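Local coordinates for protein superoxide dismutase (Acidilobus saccharovorans, PDB 4FFK) that catalyses the dismutation of superoxide to oxygen and hydrogen peroxide, using a bound iron ion that cycles between two oxidation states, at residues 141-147 against 174-180; 171-175 against 211-215. All blocks are in the same frame, centred on the assembly; numbering follows the deposited sequence.

How the contacts relate
Both contacts use strand 172-178, an outer strand of the antiparallel sheet within the chain. Contact 1 pairs this strand with strand 142-148 and ends at the iron, which Asp-178 binds. Contact 2 takes the start of the strand, remote from the metal, and packs it against helix 205-216. Their centres lie about 13 Å apart. They share the bulge residues Leu-174 and Leu-175, and touch just before the bulge in the strand: Ala-147 CB is 3.2 Å from Ile-172 O, and Ile-145 CG2 is 3.6 Å from Pro-173 CB. One strand thus joins the C-terminal helix to the metal site.

Contact 1. Residues 141-147 against 174-180; sequences VGWAILA and LLAVDVF. With FE (Fe (III) ion), chain B.
Strands 142-147 and 174-178 run antiparallel at 171°, their axes 4.6 Å apart at closest. Ala-144/Val-177 and Leu-146/Leu-175 are hydrogen-bonded pairs; Trp-143/Asp-178 and Ile-145/Ala-176 are non-hydrogen-bonded. Ala-144 N donates to Val-177 O (3.1 Å), Val-177 N to Ala-144 O (2.9 Å) and Leu-146 N to Leu-175 O (2.8 Å), all hydrogen bonds. Leu-146 O accepts from both Leu-174 N (2.7 Å) and Leu-175 N (3.2 Å), a classic beta bulge with Leu-174 at phi/psi -108/-38. Val-179 N hydrogen-bonds to Gly-142 O at 2.8 Å.

Trp-143, Ile-145, Ala-176 and Asp-178 share one face; Ala-144, Leu-146, Leu-175 and Val-177 the other. Trp-143 (chi1 m) lays its six-membered ring over Asp-178 CB (CH-pi, 3.8 Å to the centroid). Trp-143 NE1 hydrogen-bonds to His-163 ND1. Val-141 CG2 sits 3.5 Å from Phe-180 CE1, over the ring face. Asp-178 OD1 (chi1 t) accepts Phe-180 N at 3.0 Å, an Asx turn. Asp-178 OD2 binds FE at 1.9 Å. With His-43, His-92, His-182 and water 1 it completes the five-ligand iron superoxide dismutase site.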
loop_
_atom_site.group_PDB
_atom_site.type_symbol
_atom_site.label_atom_id
_atom_site.label_comp_id
_atom_site.label_asym_id
_atom_site.label_seq_id
_atom_site.Cartn_x
_atom_site.Cartn_y
_atom_site.Cartn_z
ATOM N N VAL A 141 6.424 5.531 -7.312
ATOM C CA VAL A 141 7.868 5.306 -7.331
ATOM C C VAL A 141 8.112 3.939 -6.849
ATOM O O VAL A 141 7.289 3.378 -6.186
ATOM C CB VAL A 141 8.606 6.242 -6.445
ATOM C CG1 VAL A 141 8.380 7.691 -7.043
ATOM C CG2 VAL A 141 8.069 6.136 -5.034
ATOM N N GLY A 142 9.261 3.396 -7.224
ATOM C CA GLY A 142 9.603 2.035 -6.816
ATOM C C GLY A 142 10.716 1.540 -7.697
ATOM O O GLY A 142 11.606 2.284 -8.046
ATOM N N TRP A 143 10.593 0.276 -8.072
ATOM C CA TRP A 143 11.718 -0.469 -8.668
ATOM C C TRP A 143 11.116 -1.483 -9.605
ATOM O O TRP A 143 9.982 -1.964 -9.425
ATOM C CB TRP A 143 12.399 -1.327 -7.616
ATOM C CG TRP A 143 12.951 -0.477 -6.527
ATOM C CD1 TRP A 143 12.257 0.048 -5.494
ATOM C CD2 TRP A 143 14.279 -0.007 -6.439
ATOM N NE1 TRP A 143 13.085 0.816 -4.710
ATOM C CE2 TRP A 143 14.354 0.773 -5.256
ATOM C CE3 TRP A 143 15.464 -0.233 -7.212
ATOM C CZ2 TRP A 143 15.525 1.378 -4.841
ATOM C CZ3 TRP A 143 16.641 0.386 -6.766
ATOM C CH2 TRP A 143 16.661 1.172 -5.616
ATOM N N ALA A 144 11.917 -1.855 -10.597
ATOM C CA ALA A 144 11.663 -3.139 -11.268
ATOM C C ALA A 144 12.842 -4.007 -10.917
ATOM O O ALA A 144 13.990 -3.525 -10.800
ATOM C CB ALA A 144 11.515 -2.963 -12.782
ATOM N N ILE A 145 12.573 -5.296 -10.711
ATOM C CA ILE A 145 13.557 -6.202 -10.255
ATOM C C ILE A 145 13.493 -7.496 -11.068
ATOM O O ILE A 145 12.424 -7.978 -11.316
ATOM C CB ILE A 145 13.344 -6.567 -8.785
ATOM C CG1 ILE A 145 13.704 -5.399 -7.868
ATOM C CG2 ILE A 145 14.232 -7.753 -8.454
ATOM C CD1 ILE A 145 13.300 -5.677 -6.416
ATOM N N LEU A 146 14.649 -7.986 -11.503
ATOM C CA LEU A 146 14.733 -9.312 -12.098
ATOM C C LEU A 146 15.149 -10.178 -10.937
ATOM O O LEU A 146 16.146 -9.891 -10.314
ATOM C CB LEU A 146 15.842 -9.360 -13.188
ATOM C CG LEU A 146 15.918 -10.807 -13.764
ATOM C CD1 LEU A 146 14.628 -11.392 -14.328
ATOM C CD2 LEU A 146 16.965 -10.787 -14.818
ATOM N N ALA A 147 14.315 -11.139 -10.564
ATOM C CA ALA A 147 14.585 -11.952 -9.411
ATOM C C ALA A 147 14.648 -13.422 -9.780
ATOM O O ALA A 147 14.069 -13.875 -10.779
ATOM C CB ALA A 147 13.506 -11.749 -8.365
ATOM N N LEU A 174 18.079 -10.021 -8.471
ATOM C CA LEU A 174 19.373 -10.104 -9.125
ATOM C C LEU A 174 19.779 -8.768 -9.685
ATOM O O LEU A 174 20.979 -8.412 -9.671
ATOM C CB LEU A 174 19.319 -11.100 -10.279
ATOM C CG LEU A 174 18.765 -12.460 -9.850
ATOM C CD1 LEU A 174 18.627 -13.429 -11.014
ATOM C CD2 LEU A 174 19.637 -13.006 -8.768
ATOM N N LEU A 175 18.788 -8.048 -10.208
ATOM C CA LEU A 175 19.056 -6.841 -10.950
ATOM C C LEU A 175 17.889 -5.937 -10.645
ATOM O O LEU A 175 16.773 -6.397 -10.579
ATOM C CB LEU A 175 19.034 -7.181 -12.450
ATOM C CG LEU A 175 18.979 -6.003 -13.413
ATOM C CD1 LEU A 175 20.261 -5.128 -13.292
ATOM C CD2 LEU A 175 18.787 -6.586 -14.799
ATOM N N ALA A 176 18.152 -4.671 -10.431
ATOM C CA ALA A 176 17.083 -3.782 -10.018
ATOM C C ALA A 176 17.334 -2.463 -10.664
ATOM O O ALA A 176 18.484 -2.005 -10.741
ATOM C CB ALA A 176 17.076 -3.673 -8.478
ATOM N N VAL A 177 16.275 -1.825 -11.112
ATOM C CA VAL A 177 16.397 -0.454 -11.576
ATOM C C VAL A 177 15.453 0.382 -10.698
ATOM O O VAL A 177 14.305 0.041 -10.523
ATOM C CB VAL A 177 16.053 -0.305 -13.075
ATOM C CG1 VAL A 177 14.691 -0.902 -13.420
ATOM C CG2 VAL A 177 16.139 1.149 -13.498
ATOM N N ASP A 178 15.998 1.429 -10.145
ATOM C CA ASP A 178 15.227 2.419 -9.381
ATOM C C ASP A 178 14.488 3.336 -10.295
ATOM O O ASP A 178 15.071 3.976 -11.213
ATOM C CB ASP A 178 16.266 3.218 -8.622
ATOM C CG ASP A 178 15.702 4.117 -7.587
ATOM O OD1 ASP A 178 14.511 4.138 -7.347
ATOM O OD2 ASP A 178 16.540 4.752 -6.952
ATOM N N VAL A 179 13.180 3.446 -10.070
ATOM C CA VAL A 179 12.387 4.464 -10.747
ATOM C C VAL A 179 11.660 5.410 -9.803
ATOM O O VAL A 179 10.677 6.060 -10.169
ATOM C CB VAL A 179 11.410 3.870 -11.750
ATOM C CG1 VAL A 179 12.154 3.177 -12.842
ATOM C CG2 VAL A 179 10.461 2.799 -11.043
ATOM N N PHE A 180 12.202 5.575 -8.600
ATOM C CA PHE A 180 11.897 6.778 -7.929
ATOM C C PHE A 180 12.399 7.945 -8.761
ATOM O O PHE A 180 13.445 7.865 -9.382
ATOM C CB PHE A 180 12.668 6.870 -6.647
ATOM C CG PHE A 180 12.047 6.164 -5.513
ATOM C CD1 PHE A 180 11.662 6.930 -4.399
ATOM C CD2 PHE A 180 11.893 4.764 -5.517
ATOM C CE1 PHE A 180 11.115 6.280 -3.218
ATOM C CE2 PHE A 180 11.315 4.127 -4.381
ATOM C CZ PHE A 180 10.951 4.926 -3.255
HETATM FE FE FE B . 16.684 5.688 -5.278
HETATM O O HOH W 1 14.862 4.958 -4.681
#

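Contact 2. Residues 171-175 against 211-215; sequences LIPLL and RYQKA
Segment 171-175 enters strand 172-175, and segment 211-215 is one turn of helix. The two short axes come within 8.6 Å and run nearly antiparallel at 160°, with a signed crossing angle of -160°. Leu-174 CA is 5.9 Å from Arg-211 CA, and Ile-172 CA is 6.7 Å from Ala-215 CA. The helical turn is closed by Ala-215 N, which hydrogen-bonds to Arg-211 O at 2.8 Å.

Arg-211 points toward the strand with chi1 t, chi2 t and chi3 m. This lays its aliphatic part along Leu-174, with Arg-211 CG 3.9 Å from Leu-174 CD2. Arg-211 CD lies 3.3 Å from Pro-173 O. The guanidinium offers Arg-211 NH1 to Leu-174 O at 3.1 Å in a weak hydrogen bond, near the guanidinium plane. NH1 also forms a salt bridge with Asp-207. Arg-211 NE hydrogen-bonds to Leu-221 O of the third subunit, and that Leu-221 also packs on Ile-172. Tyr-212 (chi1 t) brings its CD2 to 3.7 Å from Leu-174 CD1. One turn on from Arg-211, Ala-215 again points toward the strand, and Ala-215 CB lies 3.7 Å from Ile-172 CG2 and 4.1 Å from Leu-174 CD2. Ile-172 (chi1 m, chi2 t) and Leu-174 (m, t) thus make a small apolar patch that receives Ala-215.

The contact joins the C-terminal helix of the chain to the start of strand 172-178, an outermost strand of the sheet within the chain. Beyond it, Tyr-212 meets helix 111-121, Tyr-148 of strand 142-148 and Leu-155 of strand 155-161.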
loop_
_atom_site.group_PDB
_atom_site.type_symbol
_atom_site.label_atom_id
_atom_site.label_comp_id
_atom_site.label_asym_id
_atom_site.label_seq_id
_atom_site.Cartn_x
_atom_site.Cartn_y
_atom_site.Cartn_z
ATOM N N LEU A 171 11.801 -14.515 -3.023
ATOM C CA LEU A 171 12.401 -14.071 -4.302
ATOM C C LEU A 171 13.719 -13.394 -4.060
ATOM O O LEU A 171 13.867 -12.564 -3.152
ATOM C CB LEU A 171 11.440 -13.111 -5.009
ATOM C CG LEU A 171 10.154 -13.815 -5.344
ATOM C CD1 LEU A 171 8.984 -12.825 -5.442
ATOM C CD2 LEU A 171 10.384 -14.650 -6.610
ATOM N N ILE A 172 14.714 -13.725 -4.891
ATOM C CA ILE A 172 16.043 -13.194 -4.747
ATOM C C ILE A 172 16.290 -12.201 -5.885
ATOM O O ILE A 172 16.300 -12.581 -7.052
ATOM C CB ILE A 172 17.096 -14.343 -4.826
ATOM C CG1 ILE A 172 16.735 -15.428 -3.772
ATOM C CG2 ILE A 172 18.558 -13.809 -4.813
ATOM C CD1 ILE A 172 17.747 -16.564 -3.655
ATOM N N PRO A 173 16.444 -10.927 -5.535
ATOM C CA PRO A 173 16.586 -9.909 -6.586
ATOM C C PRO A 173 17.983 -10.080 -7.158
ATOM O O PRO A 173 18.923 -10.227 -6.402
ATOM C CB PRO A 173 16.503 -8.589 -5.819
ATOM C CG PRO A 173 16.970 -8.988 -4.358
ATOM C CD PRO A 173 16.293 -10.365 -4.182
ATOM N N LEU A 174 18.079 -10.021 -8.471
ATOM C CA LEU A 174 19.373 -10.104 -9.125
ATOM C C LEU A 174 19.779 -8.768 -9.685
ATOM O O LEU A 174 20.979 -8.412 -9.671
ATOM C CB LEU A 174 19.319 -11.100 -10.279
ATOM C CG LEU A 174 18.765 -12.460 -9.850
ATOM C CD1 LEU A 174 18.627 -13.429 -11.014
ATOM C CD2 LEU A 174 19.637 -13.006 -8.768
ATOM N N LEU A 175 18.788 -8.048 -10.208
ATOM C CA LEU A 175 19.056 -6.841 -10.950
ATOM C C LEU A 175 17.889 -5.937 -10.645
ATOM O O LEU A 175 16.773 -6.397 -10.579
ATOM C CB LEU A 175 19.034 -7.181 -12.450
ATOM C CG LEU A 175 18.979 -6.003 -13.413
ATOM C CD1 LEU A 175 20.261 -5.128 -13.292
ATOM C CD2 LEU A 175 18.787 -6.586 -14.799
ATOM N N ARG A 211 25.558 -12.757 -8.878
ATOM C CA ARG A 211 24.458 -12.836 -7.911
ATOM C C ARG A 211 23.573 -14.026 -8.236
ATOM O O ARG A 211 23.147 -14.748 -7.362
ATOM C CB ARG A 211 23.640 -11.551 -7.919
ATOM C CG ARG A 211 22.620 -11.483 -6.754
ATOM C CD ARG A 211 22.226 -10.025 -6.376
ATOM N NE ARG A 211 23.378 -9.182 -6.016
ATOM C CZ ARG A 211 24.031 -8.405 -6.898
ATOM N NH1 ARG A 211 23.644 -8.366 -8.177
ATOM N NH2 ARG A 211 25.056 -7.684 -6.508
ATOM N N TYR A 212 23.320 -14.236 -9.509
ATOM C CA TYR A 212 22.496 -15.312 -9.938
ATOM C C TYR A 212 23.151 -16.651 -9.600
ATOM O O TYR A 212 22.463 -17.572 -9.183
ATOM C CB TYR A 212 22.247 -15.174 -11.415
ATOM C CG TYR A 212 21.539 -16.308 -12.053
ATOM C CD1 TYR A 212 22.099 -16.967 -13.133
ATOM C CD2 TYR A 212 20.296 -16.730 -11.603
ATOM C CE1 TYR A 212 21.433 -18.012 -13.743
ATOM C CE2 TYR A 212 19.634 -17.742 -12.190
ATOM C CZ TYR A 212 20.213 -18.393 -13.265
ATOM O OH TYR A 212 19.535 -19.402 -13.839
ATOM N N GLN A 213 24.481 -16.730 -9.756
ATOM C CA GLN A 213 25.194 -17.952 -9.349
ATOM C C GLN A 213 24.982 -18.232 -7.868
ATOM O O GLN A 213 24.628 -19.361 -7.526
ATOM C CB GLN A 213 26.692 -17.908 -9.702
ATOM C CG GLN A 213 26.943 -17.976 -11.204
ATOM C CD GLN A 213 26.529 -19.300 -11.824
ATOM O OE1 GLN A 213 26.406 -20.311 -11.143
ATOM N NE2 GLN A 213 26.299 -19.295 -13.128
ATOM N N LYS A 214 25.205 -17.215 -7.028
ATOM C CA LYS A 214 24.916 -17.277 -5.584
ATOM C C LYS A 214 23.480 -17.698 -5.312
ATOM O O LYS A 214 23.238 -18.549 -4.453
ATOM C CB LYS A 214 25.162 -15.944 -4.890
ATOM C CG LYS A 214 26.542 -15.708 -4.347
ATOM C CD LYS A 214 27.279 -14.708 -5.205
ATOM C CE LYS A 214 27.439 -13.365 -4.528
ATOM N NZ LYS A 214 28.544 -13.433 -3.555
ATOM N N ALA A 215 22.529 -17.097 -6.027
ATOM C CA ALA A 215 21.102 -17.447 -5.868
ATOM C C ALA A 215 20.832 -18.913 -6.172
ATOM O O ALA A 215 20.114 -19.592 -5.430
ATOM C CB ALA A 215 20.211 -16.565 -6.736
#